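Local coordinates for fibronectin type III domain-containing protein (Simiduia agarivorans, PDB 6P2K) that probably hydrolyses xyloglucan-like beta-glucans as a glycoside hydrolase family 74 enzyme, through a catalytic part built of seven-bladed beta-propellers, at residues D455-P460 with A542-D547; P460-Q465 with D491-L496. All blocks are in the same frame, centred on the assembly; numbering follows the deposited sequence.

Contact 1 of 2, residues D455-P460 with A542-D547; sequences DAWGVP and ALDYHD. With ZN (zinc ion), chain O; PE3 (3,6,9,12,15,18,21,24,27,30,33,36,39-tridecaoxahentetracontane-1,41-diol), chain V.
Trp457, on the tight turn of a beta hairpin, meets Asp544 of helix 539-547 beside a zinc ion that joins two subunits. Asp544 OD2 binds the zinc at 2.2 Å, two waters bind it as well, and Asp544 OD2 of the second subunit completes the group. The carboxylate lies along the N-H edge of the indole: Trp457 NE1 gives Asp544 OD1 a weak, bent hydrogen bond of 3.1 Å (146° at the hydrogen), and Asp544 OD2 is close to Trp457 CZ2 at 3.3 Å. OD1 lies at the edge of the indole near its plane, and ring and carboxylate planes differ by just 17°. The tryptophan is placed as a second-shell residue and would help to limit the rotation of the carboxylate, which the zinc and Arg548 of the second subunit also hold through OD2. With CG anti to the carbonyl carbon (chi1 -52°), the indole leaves the hairpin with its N-H edge facing the helix.

The turn from Ala456 to Val459 is of type I', closing strands 447-456 and 459-467 of one propeller blade, while the helix is inserted between strands 532-536 and 555-559 of the next. Ala456 N reaches Val459 O at 3.0 Å, and Val459 N returns a bond to Ala456 O. At Gly458 a CB would press on the carbonyl O of Trp457. Deeper in, Ala456 CB touches Leu543 CD1 at 3.7 Å, an apolar contact of two buried side chains. Arg548 and Tyr545 of the second subunit pack on the indole, as a cation-pi partner and an edge-to-face ring respectively.

Contact 2 of 2, residues P460-Q465 with D491-L496; sequences PTVVAQ and DQWVEL. With PE3 (3,6,9,12,15,18,21,24,27,30,33,36,39-tridecaoxahentetracontane-1,41-diol), chain V.
Val462 and Ala464 project from one side of strand 459-467 against the far corner of the Trp493 indole, which reaches over from strand 493-496. Two strands of the same four-stranded antiparallel blade meet here without being direct neighbours, since strand 478-483 runs between them; the CA atoms of Val462 and Trp493 are 8.7 Å apart, and the big ring bridges that gap. The tight spot is at CH2 of Trp493, which Val462 CG1 approaches to 3.5 Å. Val462 turns this methyl anti to its own backbone N (chi1 -159°), and valine and indole meet at a slant. Ala464 CB comes in less closely, 4.1 Å from the same CH2. All three residues are buried and no hydrogen bond crosses the contact. The polar corner of the ring is engaged elsewhere, Trp493 NE1 bonding to Glu424, which together with the aliphatic pair would limit how far the indole can swing. A leucine in place of Trp493 would probably leave Glu424 without its N-H partner and open a gap beside Val462 and Ala464.

The looser side is at Gln492, which is exposed, at the partly exposed Pro460 beside a bound polyethylene glycol, and at the partly exposed Glu495, which makes a salt bridge with Arg478. Between the segments, strand 478-483 is backbone hydrogen-bonded to strand 459-467, whose other neighbour is strand 447-456; Val463, whose CB points away from segment 491-496, rests on Ile539 of helix 539-547, and Leu496 packs on Ile539 and Leu543 of that helix.

How the contacts relate
The two contacts illustrate how one blade is built differently in its interior and at its rim. Both draw on strand 459-467 and share Pro460, and their centres lie 10 Å apart. The three residues that touch in contact 2 are all buried and hold together strands of a single sheet; contact 1 is only partly buried, ties that sheet to a helix of the following blade, and adds a metal and a second subunit to a single apolar pair. Helix 539-547 connects them physically: His546 CE1 packs 3.4 Å from Val494 CB, and Leu543 CD2 lies 3.8 Å from Leu496 CD2. Between the paired segments, a polar bond and a metal ligand occur at the subunit boundary, and apolar contacts alone inside the blade.

Contact 1 of 2, residues D455-P460 with A542-D547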
loop_
_atom_site.group_PDB
_atom_site.type_symbol
_atom_site.label_atom_id
_atom_site.label_comp_id
_atom_site.label_asym_id
_atom_site.label_seq_id
_atom_site.Cartn_x
_atom_site.Cartn_y
_atom_site.Cartn_z
ATOM N N ASP B 455 -6.648 23.154 10.913
ATOM C CA ASP B 455 -5.423 22.444 11.274
ATOM C C ASP B 455 -5.794 21.101 11.894
ATOM O O ASP B 455 -6.350 21.058 12.996
ATOM C CB ASP B 455 -4.582 23.273 12.243
ATOM C CG ASP B 455 -3.526 22.453 12.943
ATOM O OD1 ASP B 455 -2.732 21.803 12.239
ATOM O OD2 ASP B 455 -3.492 22.456 14.192
ATOM N N ALA B 456 -5.474 20.011 11.199
ATOM C CA ALA B 456 -5.770 18.655 11.663
ATOM C C ALA B 456 -4.456 17.950 11.991
ATOM O O ALA B 456 -3.798 17.400 11.102
ATOM C CB ALA B 456 -6.569 17.885 10.614
ATOM N N TRP B 457 -4.089 17.958 13.272
ATOM C CA TRP B 457 -2.855 17.328 13.744
ATOM C C TRP B 457 -1.639 17.843 12.978
ATOM O O TRP B 457 -0.729 17.086 12.635
ATOM C CB TRP B 457 -2.929 15.800 13.647
ATOM C CG TRP B 457 -4.128 15.155 14.288
ATOM C CD1 TRP B 457 -5.005 14.295 13.688
ATOM C CD2 TRP B 457 -4.560 15.278 15.651
ATOM N NE1 TRP B 457 -5.958 13.887 14.586
ATOM C CE2 TRP B 457 -5.712 14.477 15.798
ATOM C CE3 TRP B 457 -4.091 15.993 16.760
ATOM C CZ2 TRP B 457 -6.402 14.370 17.005
ATOM C CZ3 TRP B 457 -4.779 15.887 17.960
ATOM C CH2 TRP B 457 -5.922 15.080 18.071
ATOM N N GLY B 458 -1.627 19.142 12.688
ATOM C CA GLY B 458 -0.509 19.752 12.004
ATOM C C GLY B 458 -0.621 19.809 10.494
ATOM O O GLY B 458 0.235 20.428 9.850
ATOM N N VAL B 459 -1.636 19.190 9.906
ATOM C CA VAL B 459 -1.838 19.199 8.460
ATOM C C VAL B 459 -2.879 20.265 8.133
ATOM O O VAL B 459 -4.013 20.173 8.625
ATOM C CB VAL B 459 -2.283 17.821 7.941
ATOM C CG1 VAL B 459 -2.255 17.784 6.423
ATOM C CG2 VAL B 459 -1.399 16.720 8.513
ATOM N N PRO B 460 -2.552 21.266 7.316
ATOM C CA PRO B 460 -3.558 22.266 6.944
ATOM C C PRO B 460 -4.709 21.614 6.194
ATOM O O PRO B 460 -4.507 20.749 5.340
ATOM C CB PRO B 460 -2.780 23.244 6.055
ATOM C CG PRO B 460 -1.607 22.462 5.551
ATOM C CD PRO B 460 -1.264 21.483 6.637
ATOM N N ALA B 542 -12.168 14.842 14.904
ATOM C CA ALA B 542 -13.302 14.522 14.043
ATOM C C ALA B 542 -12.858 13.701 12.840
ATOM O O ALA B 542 -13.577 12.798 12.394
ATOM C CB ALA B 542 -13.997 15.804 13.591
ATOM N N LEU B 543 -11.671 13.994 12.306
ATOM C CA LEU B 543 -11.166 13.199 11.197
ATOM C C LEU B 543 -10.709 11.819 11.660
ATOM O O LEU B 543 -10.812 10.852 10.896
ATOM C CB LEU B 543 -10.044 13.953 10.483
ATOM C CG LEU B 543 -10.577 15.118 9.638
ATOM C CD1 LEU B 543 -9.497 16.133 9.297
ATOM C CD2 LEU B 543 -11.236 14.594 8.370
ATOM N N ASP B 544 -10.217 11.701 12.902
ATOM C CA ASP B 544 -9.889 10.384 13.446
ATOM C C ASP B 544 -11.114 9.476 13.420
ATOM O O ASP B 544 -11.041 8.327 12.972
ATOM C CB ASP B 544 -9.320 10.506 14.874
ATOM C CG ASP B 544 -7.909 11.073 14.891
ATOM O OD1 ASP B 544 -7.293 11.189 13.811
ATOM O OD2 ASP B 544 -7.416 11.399 15.991
ATOM N N TYR B 545 -12.260 9.990 13.871
ATOM C CA TYR B 545 -13.489 9.204 13.842
ATOM C C TYR B 545 -13.928 8.916 12.413
ATOM O O TYR B 545 -14.360 7.799 12.106
ATOM C CB TYR B 545 -14.605 9.931 14.594
ATOM C CG TYR B 545 -14.595 9.696 16.082
ATOM C CD1 TYR B 545 -13.564 10.188 16.873
ATOM C CD2 TYR B 545 -15.618 8.988 16.701
ATOM C CE1 TYR B 545 -13.549 9.980 18.237
ATOM C CE2 TYR B 545 -15.610 8.774 18.066
ATOM C CZ TYR B 545 -14.571 9.274 18.828
ATOM O OH TYR B 545 -14.556 9.070 20.186
ATOM N N HIS B 546 -13.832 9.911 11.528
ATOM C CA HIS B 546 -14.304 9.717 10.162
ATOM C C HIS B 546 -13.524 8.615 9.458
ATOM O O HIS B 546 -14.105 7.803 8.728
ATOM C CB HIS B 546 -14.208 11.016 9.363
ATOM C CG HIS B 546 -14.515 10.837 7.909
ATOM N ND1 HIS B 546 -13.575 10.405 6.997
ATOM C CD2 HIS B 546 -15.667 10.997 7.215
ATOM C CE1 HIS B 546 -14.131 10.319 5.802
ATOM N NE2 HIS B 546 -15.399 10.677 5.907
ATOM N N ASP B 547 -12.205 8.571 9.660
ATOM C CA ASP B 547 -11.384 7.569 8.993
ATOM C C ASP B 547 -11.681 6.156 9.477
ATOM O O ASP B 547 -11.289 5.194 8.807
ATOM C CB ASP B 547 -9.902 7.890 9.187
ATOM C CG ASP B 547 -9.469 9.132 8.418
ATOM O OD1 ASP B 547 -10.264 9.632 7.595
ATOM O OD2 ASP B 547 -8.333 9.606 8.635
HETATM ZN ZN ZN O . -8.148 10.219 17.757
HETATM O O43 PE3 V . -0.312 23.405 9.535
HETATM C C42 PE3 V . -0.958 24.535 10.125
HETATM C C41 PE3 V . -2.081 25.029 9.211
HETATM O O40 PE3 V . -2.685 26.162 9.847
HETATM C C39 PE3 V . -3.740 26.704 9.044
HETATM C C38 PE3 V . -4.341 27.898 9.773
HETATM O O37 PE3 V . -3.330 28.900 9.989
HETATM O O HOH W 1 -6.970 10.979 19.159
HETATM O O HOH W 2 -10.212 10.249 18.311
#

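Contact 2 of 2, residues P460-Q465 with D491-L496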
loop_
_atom_site.group_PDB
_atom_site.type_symbol
_atom_site.label_atom_id
_atom_site.label_comp_id
_atom_site.label_asym_id
_atom_site.label_seq_id
_atom_site.Cartn_x
_atom_site.Cartn_y
_atom_site.Cartn_z
ATOM N N PRO B 460 -2.552 21.266 7.316
ATOM C CA PRO B 460 -3.558 22.266 6.944
ATOM C C PRO B 460 -4.709 21.614 6.194
ATOM O O PRO B 460 -4.507 20.749 5.340
ATOM C CB PRO B 460 -2.780 23.244 6.055
ATOM C CG PRO B 460 -1.607 22.462 5.551
ATOM C CD PRO B 460 -1.264 21.483 6.637
ATOM N N THR B 461 -5.926 22.032 6.530
ATOM C CA THR B 461 -7.128 21.339 6.087
ATOM C C THR B 461 -8.184 22.356 5.689
ATOM O O THR B 461 -8.613 23.167 6.519
ATOM C CB THR B 461 -7.659 20.423 7.195
ATOM O OG1 THR B 461 -6.632 19.501 7.581
ATOM C CG2 THR B 461 -8.884 19.653 6.721
ATOM N N VAL B 462 -8.605 22.307 4.423
ATOM C CA VAL B 462 -9.704 23.142 3.962
ATOM C C VAL B 462 -10.988 22.699 4.648
ATOM O O VAL B 462 -11.251 21.499 4.788
ATOM C CB VAL B 462 -9.846 23.046 2.432
ATOM C CG1 VAL B 462 -10.612 24.246 1.884
ATOM C CG2 VAL B 462 -8.484 22.902 1.771
ATOM N N VAL B 463 -11.791 23.664 5.089
ATOM C CA VAL B 463 -13.147 23.414 5.563
ATOM C C VAL B 463 -14.100 24.227 4.699
ATOM O O VAL B 463 -13.774 25.345 4.286
ATOM C CB VAL B 463 -13.327 23.762 7.056
ATOM C CG1 VAL B 463 -12.408 22.913 7.907
ATOM C CG2 VAL B 463 -13.076 25.249 7.310
ATOM N N ALA B 464 -15.270 23.660 4.410
ATOM C CA ALA B 464 -16.193 24.310 3.493
ATOM C C ALA B 464 -17.633 23.962 3.833
ATOM O O ALA B 464 -17.942 22.829 4.214
ATOM C CB ALA B 464 -15.900 23.914 2.038
ATOM N N GLN B 465 -18.502 24.958 3.705
ATOM C CA GLN B 465 -19.929 24.720 3.554
ATOM C C GLN B 465 -20.185 24.410 2.083
ATOM O O GLN B 465 -19.927 25.253 1.218
ATOM C CB GLN B 465 -20.719 25.943 4.021
ATOM C CG GLN B 465 -22.058 26.172 3.329
ATOM C CD GLN B 465 -23.060 25.067 3.610
ATOM O OE1 GLN B 465 -23.040 24.452 4.677
ATOM N NE2 GLN B 465 -23.945 24.814 2.652
ATOM N N ASP B 491 -5.383 15.357 -3.200
ATOM C CA ASP B 491 -6.140 15.536 -1.967
ATOM C C ASP B 491 -7.635 15.399 -2.241
ATOM O O ASP B 491 -8.114 15.702 -3.337
ATOM C CB ASP B 491 -5.842 16.902 -1.344
ATOM C CG ASP B 491 -4.366 17.099 -1.034
ATOM O OD1 ASP B 491 -3.669 16.102 -0.745
ATOM O OD2 ASP B 491 -3.904 18.260 -1.073
ATOM N N GLN B 492 -8.377 14.946 -1.226
ATOM C CA GLN B 492 -9.779 14.581 -1.390
ATOM C C GLN B 492 -10.660 15.222 -0.322
ATOM O O GLN B 492 -10.215 15.501 0.796
ATOM C CB GLN B 492 -9.966 13.055 -1.340
ATOM C CG GLN B 492 -9.256 12.306 -2.450
ATOM C CD GLN B 492 -9.766 12.697 -3.823
ATOM O OE1 GLN B 492 -10.975 12.795 -4.043
ATOM N NE2 GLN B 492 -8.845 12.932 -4.755
ATOM N N TRP B 493 -11.929 15.427 -0.681
ATOM C CA TRP B 493 -12.950 15.927 0.231
ATOM C C TRP B 493 -13.632 14.777 0.961
ATOM O O TRP B 493 -13.896 13.726 0.371
ATOM C CB TRP B 493 -14.014 16.726 -0.528
ATOM C CG TRP B 493 -13.538 18.029 -1.075
ATOM C CD1 TRP B 493 -13.204 18.306 -2.374
ATOM C CD2 TRP B 493 -13.346 19.243 -0.342
ATOM N NE1 TRP B 493 -12.813 19.620 -2.488
ATOM C CE2 TRP B 493 -12.892 20.216 -1.256
ATOM C CE3 TRP B 493 -13.514 19.603 1.001
ATOM C CZ2 TRP B 493 -12.599 21.521 -0.869
ATOM C CZ3 TRP B 493 -13.227 20.901 1.381
ATOM C CH2 TRP B 493 -12.777 21.845 0.451
ATOM N N VAL B 494 -13.933 14.990 2.242
ATOM C CA VAL B 494 -14.796 14.101 3.010
ATOM C C VAL B 494 -15.799 14.955 3.773
ATOM O O VAL B 494 -15.478 16.066 4.207
ATOM C CB VAL B 494 -13.997 13.202 3.979
ATOM C CG1 VAL B 494 -13.066 12.274 3.210
ATOM C CG2 VAL B 494 -13.215 14.040 4.985
ATOM N N GLU B 495 -17.018 14.444 3.922
ATOM C CA GLU B 495 -18.064 15.155 4.647
ATOM C C GLU B 495 -18.006 14.797 6.126
ATOM O O GLU B 495 -18.025 13.615 6.486
ATOM C CB GLU B 495 -19.445 14.821 4.085
ATOM C CG GLU B 495 -20.570 15.597 4.763
ATOM C CD GLU B 495 -21.944 15.122 4.348
ATOM O OE1 GLU B 495 -22.183 13.897 4.353
ATOM O OE2 GLU B 495 -22.787 15.976 4.009
ATOM N N LEU B 496 -17.958 15.818 6.977
ATOM C CA LEU B 496 -17.829 15.612 8.415
ATOM C C LEU B 496 -19.144 15.725 9.176
ATOM O O LEU B 496 -19.312 15.040 10.189
ATOM C CB LEU B 496 -16.828 16.612 9.006
ATOM C CG LEU B 496 -15.345 16.332 8.732
ATOM C CD1 LEU B 496 -14.465 17.387 9.392
ATOM C CD2 LEU B 496 -14.962 14.930 9.207
HETATM O O43 PE3 V . -0.312 23.405 9.535
HETATM C C42 PE3 V . -0.958 24.535 10.125
HETATM C C41 PE3 V . -2.081 25.029 9.211
HETATM O O40 PE3 V . -2.685 26.162 9.847
HETATM C C39 PE3 V . -3.740 26.704 9.044
HETATM C C38 PE3 V . -4.341 27.898 9.773
HETATM O O37 PE3 V . -3.330 28.900 9.989
#